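Local atomic coordinates of gamma-glutamyltranspeptidase (Ggt) (Helicobacter pylori 26695, PDB entry 5BPK), a protein that probably cleaves the gamma-glutamyl bond of substrates such as glutathione and passes the glutamyl group to water or another acceptor, as an N-terminal nucleophile (Ntn) hydrolase. Residues Leu72-Pro77 and Lys164-Gly169; Gln157-Ala162 and Lys218-Ile223; Ala64-Gly69 and Glu144-Lys149. One frame throughout, in Å; residues are numbered along the deposited sequence.

How the contacts relate
The three contacts join four helices. Contacts 1 and 3 share helix 61-75: its residues 64-69 meet helix 139-150, and 72-77, its C-terminal end and the turn after it, meets helix 155-168, which contact 2 ties to helix 214-226. Contact 1 is centred about 10 Å from contact 2 and about 17 Å from contact 3; contacts 2 and 3 are centred about 13 Å apart. V74 touches L220 and the A162 carbonyl of contact 2, whereas L158 reaches V66, A67 and L147 of contact 3. Along the chain contact 3 closes before contact 2 opens, while contact 1 alternates with both. Distant sequence is thus gathered into one helical group, consistent with a helical layer of the Ntn-hydrolase fold.

Contact 1. Residues Leu72-Pro77 and Lys164-Gly169; sequences LAVVHP and KLAENG
The flat peptide group between L165 and A166 carries the V74 methyl CG1 on one face: V74 CG1 stands almost straight above A166 N, 3.5 Å away. L165 CB and A166 CB, at the two ends of this peptide, also touch the methyl, V74 CG1 lying 3.8 Å from the former and 4.0 Å from the latter. Beside this, V75 CG1 meets L165 CD1 at 3.8 Å, the two side chains crossing obliquely. V74 puts CG1 anti to its own N (chi1 177°), which turns this branch into the neighbouring helix. Contact across the pair is thus apolar, one valine against backbone and the next against a leucine branch. Around it, the V74 carbonyl, close to the end of its helix, accepts hydrogen bonds from Y170 OH and Q213 NE2, and A166 is tied to Q213 by backbone bonding. Helix 214-226 closes another flank, with L216 and L220 on V74 and A217 on A166. Both helices finish here, 61-75 giving way at H76 and 155-168 at G169, whose phi is positive. This packing of helix ends is consistent with the helical layer of the Ntn-hydrolase fold.

Contact 2. Residues Gln157-Ala162 and Lys218-Ile223; sequences QLIDPA and KTLNQI
I159 reaches across to L220 and I223 with a single methyl, CD1. I159 CD1 lies 3.7 Å from the carbonyl atom L220 O and 3.9 Å from I223 CG2, while L220 CD2 completes the setting at 4.2 Å from the same I159 CD1. The I159 side chain lies nearly perpendicular to that of I223, so the isoleucine end meets a branch of the other rather than running along it. One turn on from I159, A162 meets the other branch of L220: L220 CD1 stands 4.2 Å from A162 CB and also touches the carbonyl group of A162. I159 and A162 thus each lie against a different methyl of L220, both loosely. The reach of I159 comes from an extended chain, with CG1 anti to the backbone N (chi1 -158°) and CD1 carried straight on. The contact is one of dispersion and burial.

Outward from this apolar strip, D160 OD1 forms a salt bridge with K224 NZ, joining the same two helices by charge. N221 ND2 has two weak hydrogen bonds, to A217 O in its own helix and to E167 OE2 in the other. T219 OG1 is hydrogen-bonded to A33 O of the other chain. At P161 and A162 helix 155-168 is kinked, since neither N is bonded to the turn before. The short segments run antiparallel, at 176°, with their axes 10.0 Å apart. Helix 61-75 packs against both, F70 on I159 and A162, V74 on L220, while V140 of helix 139-150 lies against I223.

Contact 3. Residues Ala64-Gly69 and Glu144-Lys149; sequences AAVAIG and EAMLKK. With EDO (1,2-ethanediol), chain M.
V66 and L147 have the nearest CA atoms of the two segments, 6.9 Å apart, and both segments keep regular helical geometry. V66 supplies one methyl to the contact: V66 CG2 lies 3.7 Å from M146 CG and 4.1 Å from L147 CB. It thus sits against the first part of two successive side chains of the other helix. The V66 and M146 side chains lie alongside one another, pointing opposite ways, whereas that of L147 is set roughly square to the valine. The valine's chi1 of 168° explains the division of labour between its branches: CG2 faces helix 139-150, while CG1 is turned to L158 of helix 155-168. M146 CG sits between the backbone N and carbonyl carbon (chi1 69°), and the chain then runs out and bends at the sulfur. There M146 SD passes A65 CB at 4.6 Å, a looser approach than that made by V66.

Helix 61-75, helix 139-150 and helix 155-168 meet here in a helical packing consistent with the Ntn-hydrolase fold, with L147 reaching L155 and L158 of the third helix as well as D63 of the first. The other chain covers a further side of helix 61-75: its Y18 OH is hydrogen-bonded to G69 O, and its V14 packs on A65.

On helix 139-150, remote from V66, a 1,2-ethanediol molecule, probably left from crystallisation, gives a hydrogen bond from EDO O2 to A145 O (2.9 Å). Its carbons rest on A145 CB, the nearer being EDO C1 at 3.6 Å. W263 NE1 is hydrogen-bonded to the same diol, and the W263 ring makes a cation-pi contact with K149.

Contact 1. Residues Leu72-Pro77 and Lys164-Gly169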
loop_
_atom_site.group_PDB
_atom_site.type_symbol
_atom_site.label_atom_id
_atom_site.label_comp_id
_atom_site.label_asym_id
_atom_site.label_seq_id
_atom_site.Cartn_x
_atom_site.Cartn_y
_atom_site.Cartn_z
ATOM N N LEU A 72 -0.528 -7.316 12.648
ATOM C CA LEU A 72 -1.637 -6.806 11.832
ATOM C C LEU A 72 -2.390 -7.924 11.101
ATOM O O LEU A 72 -3.586 -7.791 10.815
ATOM C CB LEU A 72 -1.126 -5.775 10.815
ATOM C CG LEU A 72 -0.686 -4.416 11.350
ATOM C CD1 LEU A 72 0.014 -3.603 10.233
ATOM C CD2 LEU A 72 -1.873 -3.643 11.925
ATOM N N ALA A 73 -1.694 -9.019 10.789
ATOM C CA ALA A 73 -2.345 -10.190 10.188
ATOM C C ALA A 73 -3.432 -10.802 11.093
ATOM O O ALA A 73 -4.334 -11.503 10.607
ATOM C CB ALA A 73 -1.302 -11.259 9.798
ATOM N N VAL A 74 -3.341 -10.521 12.390
ATOM C CA VAL A 74 -4.283 -11.019 13.383
ATOM C C VAL A 74 -5.317 -9.940 13.756
ATOM O O VAL A 74 -6.509 -10.201 13.741
ATOM C CB VAL A 74 -3.523 -11.501 14.639
ATOM C CG1 VAL A 74 -4.495 -11.962 15.734
ATOM C CG2 VAL A 74 -2.577 -12.616 14.272
ATOM N N VAL A 75 -4.860 -8.731 14.059
ATOM C CA VAL A 75 -5.746 -7.693 14.616
ATOM C C VAL A 75 -6.395 -6.783 13.582
ATOM O O VAL A 75 -7.299 -6.020 13.922
ATOM C CB VAL A 75 -5.024 -6.830 15.665
ATOM C CG1 VAL A 75 -4.502 -7.715 16.808
ATOM C CG2 VAL A 75 -3.872 -6.002 15.052
ATOM N N HIS A 76 -5.937 -6.864 12.333
ATOM C CA HIS A 76 -6.484 -6.032 11.254
ATOM C C HIS A 76 -6.706 -6.863 9.987
ATOM O O HIS A 76 -6.141 -6.560 8.935
ATOM C CB HIS A 76 -5.517 -4.870 11.011
ATOM C CG HIS A 76 -6.038 -3.803 10.097
ATOM N ND1 HIS A 76 -7.379 -3.654 9.807
ATOM C CD2 HIS A 76 -5.389 -2.839 9.401
ATOM C CE1 HIS A 76 -7.532 -2.626 8.989
ATOM N NE2 HIS A 76 -6.341 -2.114 8.726
ATOM N N PRO A 77 -7.542 -7.922 10.080
ATOM C CA PRO A 77 -7.674 -8.882 8.976
ATOM C C PRO A 77 -8.307 -8.344 7.691
ATOM O O PRO A 77 -8.222 -9.000 6.650
ATOM C CB PRO A 77 -8.505 -10.022 9.584
ATOM C CG PRO A 77 -9.117 -9.476 10.800
ATOM C CD PRO A 77 -8.284 -8.349 11.280
ATOM N N LYS A 164 -0.222 -14.942 20.356
ATOM C CA LYS A 164 -0.986 -14.708 21.588
ATOM C C LYS A 164 -2.359 -14.096 21.288
ATOM O O LYS A 164 -3.369 -14.512 21.846
ATOM C CB LYS A 164 -0.215 -13.782 22.534
ATOM C CG LYS A 164 -0.796 -13.691 23.932
ATOM C CD LYS A 164 -0.041 -12.692 24.794
ATOM C CE LYS A 164 -0.403 -12.832 26.270
ATOM N NZ LYS A 164 0.657 -12.256 27.152
ATOM N N LEU A 165 -2.381 -13.107 20.398
ATOM C CA LEU A 165 -3.625 -12.446 20.019
ATOM C C LEU A 165 -4.556 -13.362 19.224
ATOM O O LEU A 165 -5.773 -13.261 19.352
ATOM C CB LEU A 165 -3.337 -11.161 19.233
ATOM C CG LEU A 165 -2.820 -10.022 20.129
ATOM C CD1 LEU A 165 -2.032 -8.985 19.342
ATOM C CD2 LEU A 165 -3.963 -9.362 20.895
ATOM N N ALA A 166 -3.992 -14.234 18.392
ATOM C CA ALA A 166 -4.813 -15.194 17.654
ATOM C C ALA A 166 -5.436 -16.230 18.585
ATOM O O ALA A 166 -6.622 -16.544 18.478
ATOM C CB ALA A 166 -4.000 -15.876 16.546
ATOM N N GLU A 167 -4.640 -16.738 19.514
ATOM C CA GLU A 167 -5.102 -17.777 20.431
ATOM C C GLU A 167 -6.092 -17.270 21.480
ATOM O O GLU A 167 -7.082 -17.942 21.780
ATOM C CB GLU A 167 -3.914 -18.420 21.149
ATOM C CG GLU A 167 -3.005 -19.255 20.272
ATOM C CD GLU A 167 -1.831 -19.850 21.036
ATOM O OE1 GLU A 167 -1.527 -19.370 22.144
ATOM O OE2 GLU A 167 -1.210 -20.799 20.517
ATOM N N ASN A 168 -5.814 -16.106 22.056
ATOM C CA ASN A 168 -6.590 -15.605 23.192
ATOM C C ASN A 168 -7.671 -14.627 22.767
ATOM O O ASN A 168 -8.643 -14.399 23.494
ATOM C CB ASN A 168 -5.660 -14.928 24.214
ATOM C CG ASN A 168 -4.551 -15.850 24.719
ATOM O OD1 ASN A 168 -4.693 -17.070 24.740
ATOM N ND2 ASN A 168 -3.440 -15.255 25.138
ATOM N N GLY A 169 -7.485 -14.031 21.591
ATOM C CA GLY A 169 -8.445 -13.108 21.036
ATOM C C GLY A 169 -8.276 -11.655 21.421
ATOM O O GLY A 169 -7.434 -11.286 22.258
#

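Contact 2. Residues Gln157-Ala162 and Lys218-Ile223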
loop_
_atom_site.group_PDB
_atom_site.type_symbol
_atom_site.label_atom_id
_atom_site.label_comp_id
_atom_site.label_asym_id
_atom_site.label_seq_id
_atom_site.Cartn_x
_atom_site.Cartn_y
_atom_site.Cartn_z
ATOM N N GLN A 157 10.485 -14.609 18.860
ATOM C CA GLN A 157 10.223 -13.446 19.706
ATOM C C GLN A 157 9.267 -12.479 19.021
ATOM O O GLN A 157 8.419 -11.866 19.670
ATOM C CB GLN A 157 11.505 -12.665 20.004
ATOM C CG GLN A 157 12.611 -13.395 20.725
ATOM C CD GLN A 157 13.832 -12.505 20.882
ATOM O OE1 GLN A 157 13.876 -11.649 21.766
ATOM N NE2 GLN A 157 14.818 -12.681 20.001
ATOM N N LEU A 158 9.437 -12.323 17.712
ATOM C CA LEU A 158 8.707 -11.306 16.960
ATOM C C LEU A 158 7.297 -11.749 16.585
ATOM O O LEU A 158 6.400 -10.908 16.439
ATOM C CB LEU A 158 9.507 -10.900 15.719
ATOM C CG LEU A 158 10.891 -10.308 15.994
ATOM C CD1 LEU A 158 11.622 -10.081 14.675
ATOM C CD2 LEU A 158 10.846 -9.027 16.834
ATOM N N ILE A 159 7.092 -13.057 16.449
ATOM C CA ILE A 159 5.785 -13.600 16.051
ATOM C C ILE A 159 4.918 -14.012 17.251
ATOM O O ILE A 159 3.699 -14.116 17.137
ATOM C CB ILE A 159 5.955 -14.786 15.054
ATOM C CG1 ILE A 159 4.679 -15.012 14.228
ATOM C CG2 ILE A 159 6.396 -16.084 15.789
ATOM C CD1 ILE A 159 4.917 -15.862 13.002
ATOM N N ASP A 160 5.538 -14.231 18.407
ATOM C CA ASP A 160 4.780 -14.636 19.588
ATOM C C ASP A 160 3.618 -13.692 19.933
ATOM O O ASP A 160 2.538 -14.172 20.273
ATOM C CB ASP A 160 5.692 -14.814 20.815
ATOM C CG ASP A 160 6.278 -16.222 20.926
ATOM O OD1 ASP A 160 5.862 -17.135 20.185
ATOM O OD2 ASP A 160 7.162 -16.409 21.778
ATOM N N PRO A 161 3.818 -12.356 19.838
ATOM C CA PRO A 161 2.679 -11.490 20.188
ATOM C C PRO A 161 1.460 -11.703 19.295
ATOM O O PRO A 161 0.322 -11.707 19.775
ATOM C CB PRO A 161 3.247 -10.076 20.019
ATOM C CG PRO A 161 4.699 -10.243 20.329
ATOM C CD PRO A 161 5.072 -11.580 19.734
ATOM N N ALA A 162 1.707 -11.887 18.008
ATOM C CA ALA A 162 0.646 -12.191 17.067
ATOM C C ALA A 162 -0.039 -13.509 17.419
ATOM O O ALA A 162 -1.263 -13.591 17.412
ATOM C CB ALA A 162 1.205 -12.236 15.632
ATOM N N LYS A 218 -2.544 -21.711 14.696
ATOM C CA LYS A 218 -1.866 -22.919 14.216
ATOM C C LYS A 218 -0.908 -22.593 13.063
ATOM O O LYS A 218 0.223 -23.042 13.037
ATOM C CB LYS A 218 -2.878 -23.981 13.744
ATOM C CG LYS A 218 -3.236 -25.036 14.756
ATOM C CD LYS A 218 -4.055 -26.172 14.128
ATOM C CE LYS A 218 -3.214 -27.126 13.277
ATOM N NZ LYS A 218 -4.062 -28.115 12.528
ATOM N N THR A 219 -1.381 -21.814 12.103
ATOM C CA THR A 219 -0.549 -21.447 10.956
ATOM C C THR A 219 0.665 -20.612 11.376
ATOM O O THR A 219 1.790 -20.864 10.930
ATOM C CB THR A 219 -1.366 -20.701 9.901
ATOM O OG1 THR A 219 -2.475 -21.522 9.507
ATOM C CG2 THR A 219 -0.503 -20.380 8.691
ATOM N N LEU A 220 0.424 -19.626 12.235
ATOM C CA LEU A 220 1.495 -18.788 12.768
ATOM C C LEU A 220 2.506 -19.617 13.551
ATOM O O LEU A 220 3.713 -19.367 13.483
ATOM C CB LEU A 220 0.923 -17.673 13.644
ATOM C CG LEU A 220 0.100 -16.612 12.904
ATOM C CD1 LEU A 220 -0.489 -15.621 13.890
ATOM C CD2 LEU A 220 0.926 -15.891 11.842
ATOM N N ASN A 221 2.019 -20.626 14.265
ATOM C CA ASN A 221 2.920 -21.523 14.997
ATOM C C ASN A 221 3.808 -22.371 14.076
ATOM O O ASN A 221 4.961 -22.645 14.415
ATOM C CB ASN A 221 2.137 -22.405 15.970
ATOM C CG ASN A 221 2.080 -21.821 17.371
ATOM O OD1 ASN A 221 3.115 -21.649 18.019
ATOM N ND2 ASN A 221 0.875 -21.541 17.861
ATOM N N GLN A 222 3.275 -22.781 12.925
ATOM C CA GLN A 222 4.071 -23.466 11.902
ATOM C C GLN A 222 5.190 -22.563 11.394
ATOM O O GLN A 222 6.330 -23.007 11.202
ATOM C CB GLN A 222 3.204 -23.928 10.719
ATOM C CG GLN A 222 2.369 -25.151 11.009
ATOM C CD GLN A 222 3.230 -26.351 11.403
ATOM O OE1 GLN A 222 3.307 -26.706 12.576
ATOM N NE2 GLN A 222 3.908 -26.946 10.427
ATOM N N ILE A 223 4.863 -21.290 11.207
ATOM C CA ILE A 223 5.836 -20.311 10.758
ATOM C C ILE A 223 6.888 -20.086 11.846
ATOM O O ILE A 223 8.078 -20.050 11.553
ATOM C CB ILE A 223 5.146 -18.995 10.330
ATOM C CG1 ILE A 223 4.217 -19.257 9.130
ATOM C CG2 ILE A 223 6.182 -17.917 9.995
ATOM C CD1 ILE A 223 3.170 -18.154 8.874
#

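Contact 3. Residues Ala64-Gly69 and Glu144-Lys149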
loop_
_atom_site.group_PDB
_atom_site.type_symbol
_atom_site.label_atom_id
_atom_site.label_comp_id
_atom_site.label_asym_id
_atom_site.label_seq_id
_atom_site.Cartn_x
_atom_site.Cartn_y
_atom_site.Cartn_z
ATOM N N ALA A 64 11.143 -4.615 14.393
ATOM C CA ALA A 64 9.844 -4.034 14.734
ATOM C C ALA A 64 8.873 -4.196 13.566
ATOM O O ALA A 64 7.717 -4.529 13.772
ATOM C CB ALA A 64 9.990 -2.557 15.094
ATOM N N ALA A 65 9.351 -3.952 12.347
ATOM C CA ALA A 65 8.515 -4.073 11.152
ATOM C C ALA A 65 7.995 -5.497 10.961
ATOM O O ALA A 65 6.844 -5.703 10.568
ATOM C CB ALA A 65 9.274 -3.600 9.919
ATOM N N VAL A 66 8.836 -6.486 11.248
ATOM C CA VAL A 66 8.427 -7.882 11.157
ATOM C C VAL A 66 7.358 -8.221 12.211
ATOM O O VAL A 66 6.331 -8.841 11.895
ATOM C CB VAL A 66 9.659 -8.828 11.228
ATOM C CG1 VAL A 66 9.215 -10.298 11.427
ATOM C CG2 VAL A 66 10.520 -8.651 9.954
ATOM N N ALA A 67 7.566 -7.782 13.444
ATOM C CA ALA A 67 6.577 -7.992 14.507
ATOM C C ALA A 67 5.219 -7.374 14.130
ATOM O O ALA A 67 4.168 -7.997 14.299
ATOM C CB ALA A 67 7.087 -7.445 15.839
ATOM N N ILE A 68 5.251 -6.160 13.583
ATOM C CA ILE A 68 4.034 -5.479 13.142
ATOM C C ILE A 68 3.322 -6.194 12.001
ATOM O O ILE A 68 2.100 -6.330 12.042
ATOM C CB ILE A 68 4.304 -4.009 12.772
ATOM C CG1 ILE A 68 4.641 -3.215 14.040
ATOM C CG2 ILE A 68 3.119 -3.385 12.047
ATOM C CD1 ILE A 68 5.098 -1.801 13.782
ATOM N N GLY A 69 4.082 -6.656 11.006
ATOM C CA GLY A 69 3.519 -7.390 9.884
ATOM C C GLY A 69 2.704 -8.588 10.342
ATOM O O GLY A 69 1.593 -8.823 9.870
ATOM N N GLU A 144 10.164 -12.885 6.403
ATOM C CA GLU A 144 11.361 -13.670 6.692
ATOM C C GLU A 144 12.601 -13.100 5.991
ATOM O O GLU A 144 13.688 -13.028 6.580
ATOM C CB GLU A 144 11.172 -15.136 6.307
ATOM C CG GLU A 144 12.340 -16.001 6.756
ATOM C CD GLU A 144 12.180 -17.449 6.374
ATOM O OE1 GLU A 144 11.778 -18.231 7.250
ATOM O OE2 GLU A 144 12.448 -17.793 5.199
ATOM N N ALA A 145 12.441 -12.709 4.733
ATOM C CA ALA A 145 13.543 -12.153 3.947
ATOM C C ALA A 145 14.171 -10.931 4.616
ATOM O O ALA A 145 15.400 -10.847 4.747
ATOM C CB ALA A 145 13.069 -11.806 2.541
ATOM N N MET A 146 13.352 -9.980 5.057
ATOM C CA MET A 146 13.939 -8.796 5.694
ATOM C C MET A 146 14.545 -9.130 7.062
ATOM O O MET A 146 15.608 -8.621 7.400
ATOM C CB MET A 146 12.989 -7.592 5.741
ATOM C CG MET A 146 11.797 -7.672 6.631
ATOM S SD MET A 146 10.930 -6.080 6.477
ATOM C CE MET A 146 9.356 -6.601 5.827
ATOM N N LEU A 147 13.911 -10.017 7.821
ATOM C CA LEU A 147 14.468 -10.416 9.112
ATOM C C LEU A 147 15.831 -11.081 8.943
ATOM O O LEU A 147 16.797 -10.740 9.643
ATOM C CB LEU A 147 13.528 -11.380 9.827
ATOM C CG LEU A 147 13.923 -11.678 11.270
ATOM C CD1 LEU A 147 13.928 -10.392 12.103
ATOM C CD2 LEU A 147 12.989 -12.711 11.855
ATOM N N LYS A 148 15.911 -12.027 8.013
ATOM C CA LYS A 148 17.163 -12.737 7.765
ATOM C C LYS A 148 18.293 -11.810 7.328
ATOM O O LYS A 148 19.415 -11.946 7.802
ATOM C CB LYS A 148 16.973 -13.866 6.755
ATOM C CG LYS A 148 16.373 -15.113 7.368
ATOM C CD LYS A 148 16.437 -16.310 6.412
ATOM C CE LYS A 148 15.963 -17.593 7.092
ATOM N NZ LYS A 148 16.265 -18.813 6.287
ATOM N N LYS A 149 18.008 -10.870 6.428
ATOM C CA LYS A 149 19.065 -10.025 5.856
ATOM C C LYS A 149 19.496 -8.883 6.780
ATOM O O LYS A 149 20.683 -8.539 6.818
ATOM C CB LYS A 149 18.623 -9.459 4.511
ATOM C CG LYS A 149 19.741 -8.962 3.624
ATOM C CD LYS A 149 19.274 -8.813 2.180
ATOM C CE LYS A 149 20.436 -8.523 1.235
ATOM N NZ LYS A 149 19.998 -8.552 -0.200
HETATM C C1 EDO M . 16.106 -13.466 1.470
HETATM O O1 EDO M . 16.092 -13.015 0.115
HETATM C C2 EDO M . 16.736 -12.399 2.358
HETATM O O2 EDO M . 17.070 -12.941 3.644
#